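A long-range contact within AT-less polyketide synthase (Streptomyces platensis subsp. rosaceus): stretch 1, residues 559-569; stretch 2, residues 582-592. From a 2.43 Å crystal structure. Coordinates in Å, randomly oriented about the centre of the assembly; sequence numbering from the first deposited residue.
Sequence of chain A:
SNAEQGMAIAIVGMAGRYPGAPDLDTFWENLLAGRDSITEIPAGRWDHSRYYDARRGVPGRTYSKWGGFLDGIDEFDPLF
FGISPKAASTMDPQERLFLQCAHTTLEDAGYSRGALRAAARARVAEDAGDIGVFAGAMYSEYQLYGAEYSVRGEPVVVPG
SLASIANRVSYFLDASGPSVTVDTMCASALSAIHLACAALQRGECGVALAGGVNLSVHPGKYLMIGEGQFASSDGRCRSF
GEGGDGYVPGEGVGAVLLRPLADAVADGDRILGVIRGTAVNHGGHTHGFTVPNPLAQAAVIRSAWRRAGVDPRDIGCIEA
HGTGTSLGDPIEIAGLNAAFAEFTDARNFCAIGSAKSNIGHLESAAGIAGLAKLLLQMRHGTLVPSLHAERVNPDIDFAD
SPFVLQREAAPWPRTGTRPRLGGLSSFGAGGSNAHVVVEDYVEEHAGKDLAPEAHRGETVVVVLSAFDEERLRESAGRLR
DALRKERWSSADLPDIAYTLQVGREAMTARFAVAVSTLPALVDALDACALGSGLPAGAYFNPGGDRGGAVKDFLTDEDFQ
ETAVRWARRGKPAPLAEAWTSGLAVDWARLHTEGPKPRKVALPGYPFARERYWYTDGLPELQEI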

# COMPACT_ATOMS: atom_id res chain seq x y z
N PHE A 559 -23.96 -19.49 -27.17
CA PHE A 559 -25.05 -18.76 -26.54
C PHE A 559 -24.60 -17.38 -26.07
O PHE A 559 -25.36 -16.42 -26.14
CB PHE A 559 -25.63 -19.55 -25.37
CG PHE A 559 -26.54 -18.74 -24.48
CD1 PHE A 559 -27.83 -18.43 -24.89
CD2 PHE A 559 -26.12 -18.30 -23.24
CE1 PHE A 559 -28.67 -17.69 -24.08
CE2 PHE A 559 -26.95 -17.55 -22.43
CZ PHE A 559 -28.23 -17.25 -22.85
N GLN A 560 -23.37 -17.30 -25.56
CA GLN A 560 -22.83 -16.03 -25.07
C GLN A 560 -22.84 -14.97 -26.16
O GLN A 560 -23.18 -13.81 -25.90
CB GLN A 560 -21.41 -16.22 -24.54
CG GLN A 560 -20.64 -14.90 -24.40
CD GLN A 560 -19.24 -15.09 -23.85
OE1 GLN A 560 -19.04 -15.78 -22.86
NE2 GLN A 560 -18.27 -14.46 -24.50
N GLU A 561 -22.46 -15.36 -27.37
CA GLU A 561 -22.44 -14.44 -28.50
C GLU A 561 -23.83 -13.86 -28.74
O GLU A 561 -23.96 -12.70 -29.12
CB GLU A 561 -21.94 -15.15 -29.76
N THR A 562 -24.85 -14.67 -28.51
CA THR A 562 -26.23 -14.23 -28.68
C THR A 562 -26.65 -13.29 -27.55
O THR A 562 -27.28 -12.26 -27.79
CB THR A 562 -27.20 -15.42 -28.73
OG1 THR A 562 -26.73 -16.38 -29.68
CG2 THR A 562 -28.59 -14.95 -29.13
N ALA A 563 -26.29 -13.64 -26.33
CA ALA A 563 -26.71 -12.88 -25.16
C ALA A 563 -26.00 -11.53 -25.08
O ALA A 563 -26.56 -10.56 -24.58
CB ALA A 563 -26.46 -13.69 -23.89
N VAL A 564 -24.76 -11.47 -25.57
CA VAL A 564 -24.00 -10.23 -25.51
C VAL A 564 -24.52 -9.24 -26.56
O VAL A 564 -24.56 -8.04 -26.31
CB VAL A 564 -22.47 -10.47 -25.69
CG1 VAL A 564 -22.16 -11.03 -27.08
CG2 VAL A 564 -21.68 -9.19 -25.44
N ARG A 565 -24.94 -9.76 -27.71
CA ARG A 565 -25.54 -8.93 -28.74
C ARG A 565 -26.82 -8.31 -28.22
O ARG A 565 -27.10 -7.13 -28.45
CB ARG A 565 -25.81 -9.75 -30.00
CG ARG A 565 -24.63 -9.87 -30.95
CD ARG A 565 -24.74 -11.12 -31.80
NE ARG A 565 -26.12 -11.36 -32.22
CZ ARG A 565 -26.57 -12.54 -32.63
NH1 ARG A 565 -25.76 -13.59 -32.67
NH2 ARG A 565 -27.84 -12.67 -33.00
N TRP A 566 -27.60 -9.12 -27.51
CA TRP A 566 -28.82 -8.65 -26.86
C TRP A 566 -28.52 -7.54 -25.87
O TRP A 566 -29.16 -6.49 -25.87
CB TRP A 566 -29.53 -9.80 -26.16
CG TRP A 566 -30.18 -10.78 -27.08
CD1 TRP A 566 -30.46 -10.61 -28.40
CD2 TRP A 566 -30.64 -12.10 -26.74
NE1 TRP A 566 -31.06 -11.73 -28.91
CE2 TRP A 566 -31.19 -12.66 -27.91
CE3 TRP A 566 -30.65 -12.85 -25.57
CZ2 TRP A 566 -31.73 -13.94 -27.94
CZ3 TRP A 566 -31.19 -14.12 -25.59
CH2 TRP A 566 -31.72 -14.65 -26.77
N ALA A 567 -27.52 -7.78 -25.02
CA ALA A 567 -27.14 -6.83 -23.98
C ALA A 567 -26.65 -5.51 -24.58
O ALA A 567 -26.89 -4.45 -24.01
CB ALA A 567 -26.07 -7.44 -23.09
N ARG A 568 -25.98 -5.59 -25.72
CA ARG A 568 -25.51 -4.40 -26.41
C ARG A 568 -26.68 -3.65 -27.04
O ARG A 568 -26.56 -2.46 -27.36
CB ARG A 568 -24.47 -4.77 -27.46
CG ARG A 568 -23.16 -5.24 -26.87
CD ARG A 568 -22.36 -6.08 -27.84
NE ARG A 568 -21.88 -5.30 -28.98
CZ ARG A 568 -21.06 -5.77 -29.91
NH1 ARG A 568 -20.62 -7.03 -29.83
NH2 ARG A 568 -20.67 -5.00 -30.91
N ARG A 569 -27.79 -4.34 -27.21
CA ARG A 569 -29.00 -3.74 -27.77
C ARG A 569 -29.93 -3.25 -26.67
O ARG A 569 -31.04 -2.78 -26.94
CB ARG A 569 -29.72 -4.74 -28.68
CG ARG A 569 -29.05 -4.95 -30.03
CD ARG A 569 -29.39 -6.31 -30.63
NE ARG A 569 -30.82 -6.60 -30.58
CZ ARG A 569 -31.37 -7.74 -30.99
NH1 ARG A 569 -30.60 -8.71 -31.48
NH2 ARG A 569 -32.68 -7.91 -30.92
N GLY A 582 -23.48 -19.35 -13.75
CA GLY A 582 -22.13 -19.89 -13.84
C GLY A 582 -21.46 -19.74 -15.20
O GLY A 582 -20.29 -20.08 -15.36
N LEU A 583 -22.21 -19.23 -16.18
CA LEU A 583 -21.68 -19.05 -17.52
C LEU A 583 -20.53 -18.04 -17.54
O LEU A 583 -20.66 -16.94 -17.01
CB LEU A 583 -22.78 -18.59 -18.48
CG LEU A 583 -22.34 -18.26 -19.91
CD1 LEU A 583 -21.88 -19.51 -20.65
CD2 LEU A 583 -23.46 -17.56 -20.68
N ALA A 584 -19.41 -18.43 -18.14
CA ALA A 584 -18.28 -17.53 -18.29
C ALA A 584 -18.64 -16.45 -19.31
O ALA A 584 -19.21 -16.74 -20.35
CB ALA A 584 -17.04 -18.28 -18.73
N VAL A 585 -18.31 -15.20 -18.99
CA VAL A 585 -18.67 -14.08 -19.85
C VAL A 585 -17.50 -13.13 -20.07
O VAL A 585 -16.87 -12.68 -19.11
CB VAL A 585 -19.86 -13.28 -19.27
CG1 VAL A 585 -20.08 -11.99 -20.06
CG2 VAL A 585 -21.12 -14.13 -19.27
N ASP A 586 -17.20 -12.84 -21.33
CA ASP A 586 -16.17 -11.85 -21.66
C ASP A 586 -16.80 -10.47 -21.75
O ASP A 586 -17.21 -10.03 -22.82
CB ASP A 586 -15.48 -12.22 -22.98
CG ASP A 586 -14.25 -11.37 -23.24
OD1 ASP A 586 -13.59 -10.95 -22.27
OD2 ASP A 586 -13.94 -11.14 -24.43
N TRP A 587 -16.87 -9.79 -20.61
CA TRP A 587 -17.61 -8.53 -20.48
C TRP A 587 -17.09 -7.40 -21.36
O TRP A 587 -17.79 -6.42 -21.60
CB TRP A 587 -17.61 -8.08 -19.02
CG TRP A 587 -18.33 -9.00 -18.12
CD1 TRP A 587 -17.79 -9.92 -17.27
CD2 TRP A 587 -19.75 -9.11 -17.96
NE1 TRP A 587 -18.78 -10.59 -16.60
CE2 TRP A 587 -19.99 -10.11 -17.00
CE3 TRP A 587 -20.84 -8.45 -18.54
CZ2 TRP A 587 -21.28 -10.48 -16.61
CZ3 TRP A 587 -22.12 -8.81 -18.15
CH2 TRP A 587 -22.32 -9.82 -17.19
N ALA A 588 -15.85 -7.54 -21.83
CA ALA A 588 -15.24 -6.51 -22.67
C ALA A 588 -16.04 -6.30 -23.95
O ALA A 588 -16.06 -5.20 -24.50
CB ALA A 588 -13.80 -6.89 -23.00
N ARG A 589 -16.71 -7.35 -24.41
CA ARG A 589 -17.48 -7.30 -25.66
C ARG A 589 -18.62 -6.29 -25.59
O ARG A 589 -19.08 -5.80 -26.62
CB ARG A 589 -18.02 -8.69 -26.00
N LEU A 590 -19.07 -5.99 -24.38
CA LEU A 590 -20.14 -5.01 -24.18
C LEU A 590 -19.68 -3.59 -24.50
O LEU A 590 -20.46 -2.78 -25.00
CB LEU A 590 -20.65 -5.06 -22.74
CG LEU A 590 -21.58 -6.22 -22.38
CD1 LEU A 590 -22.13 -6.04 -20.98
CD2 LEU A 590 -22.70 -6.32 -23.39
N HIS A 591 -18.42 -3.30 -24.19
CA HIS A 591 -17.93 -1.94 -24.23
C HIS A 591 -16.93 -1.71 -25.37
O HIS A 591 -15.85 -1.16 -25.16
CB HIS A 591 -17.29 -1.59 -22.89
CG HIS A 591 -18.09 -2.06 -21.71
ND1 HIS A 591 -19.02 -1.27 -21.08
CD2 HIS A 591 -18.10 -3.25 -21.06
CE1 HIS A 591 -19.57 -1.94 -20.08
NE2 HIS A 591 -19.03 -3.15 -20.05
N THR A 592 -17.31 -2.13 -26.57
CA THR A 592 -16.47 -1.94 -27.75
C THR A 592 -17.08 -0.93 -28.71
O THR A 592 -16.45 0.07 -29.06
CB THR A 592 -16.23 -3.26 -28.49
OG1 THR A 592 -17.48 -3.83 -28.89
CG2 THR A 592 -15.49 -4.25 -27.60

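The contact is modest, burying 456 Å² summed over both sides, and no hydrogen bond across it is clear; apolar packing carries most of it. The middle of stretch 1 is helical, with backbone bonds such as Val564 N to Gln560 O (2.8 Å) and Arg568 N to Val564 O (2.9 Å). Gln560, Val564 and Ala567, at helical spacing, all direct CA-to-CB toward stretch 2, whereas Arg565 and Trp566 point away.

The best-packed part centres on Leu590. Its CA-to-CB bond points away from the helix, yet its chi1 of -77° (m) and chi2 of -173° (t) bring CD2 back to it. Leu590 CD2 lies 3.6 Å from Ala567 CB, 3.7 Å from Val564 CG2 and 3.7 Å from Arg568 CG, so one branch end meets three residues. Ala567 suits its place because its short side chain lets Leu590 CD2 settle close to the helix. Val564, at chi1 64° (p), sets CG2 both against Leu590 CD2 and 3.7 Å from Arg589 CB. Arg589 is modelled only to CB, so its contribution can be judged no further out. The 3-10 turn that presents these residues is held by Arg589 N to Asp586 O (3.2 Å) and Leu590 N to Trp587 O (3.1 Å).

Arg568 starts sideways, but its m, t, p run of chi1 to chi3 (-70°, 158°, 67°) carries its end nearer to stretch 2. The aliphatic part does the closest work: CG packs on Leu590 as described, and Arg568 CD approaches Arg589 O at 3.5 Å. Arg589 O and Thr592 OG1 both lie over one face of the guanidinium, with Arg568 NH2 4.0 Å from Thr592 OG1. Thr592, at chi1 58° (p), also makes a weak hydrogen bond from OG1 to Arg589 O (3.4 Å).

At the other end, Gln560 is extended through chi1 163° (t) and chi2 179° (t). This reach places its amide beside the loop backbone and gives it the largest covered area of any residue here, 84 Å². As modelled, Gln560 OE1 is 2.7 Å from Ala584 O, two oxygens facing each other; the amide is probably turned over, and its bonding is left open. Phe559 also begins sideways, but chi1 of 167° (t) brings its ring nearer, with CD2 3.8 Å from Leu583 CD2, which sits at the ring edge, near its plane. Leu583, with chi1 175° (t) and chi2 67° (p), supplies this apolar partner from a CA-to-CB bond directed toward the helix.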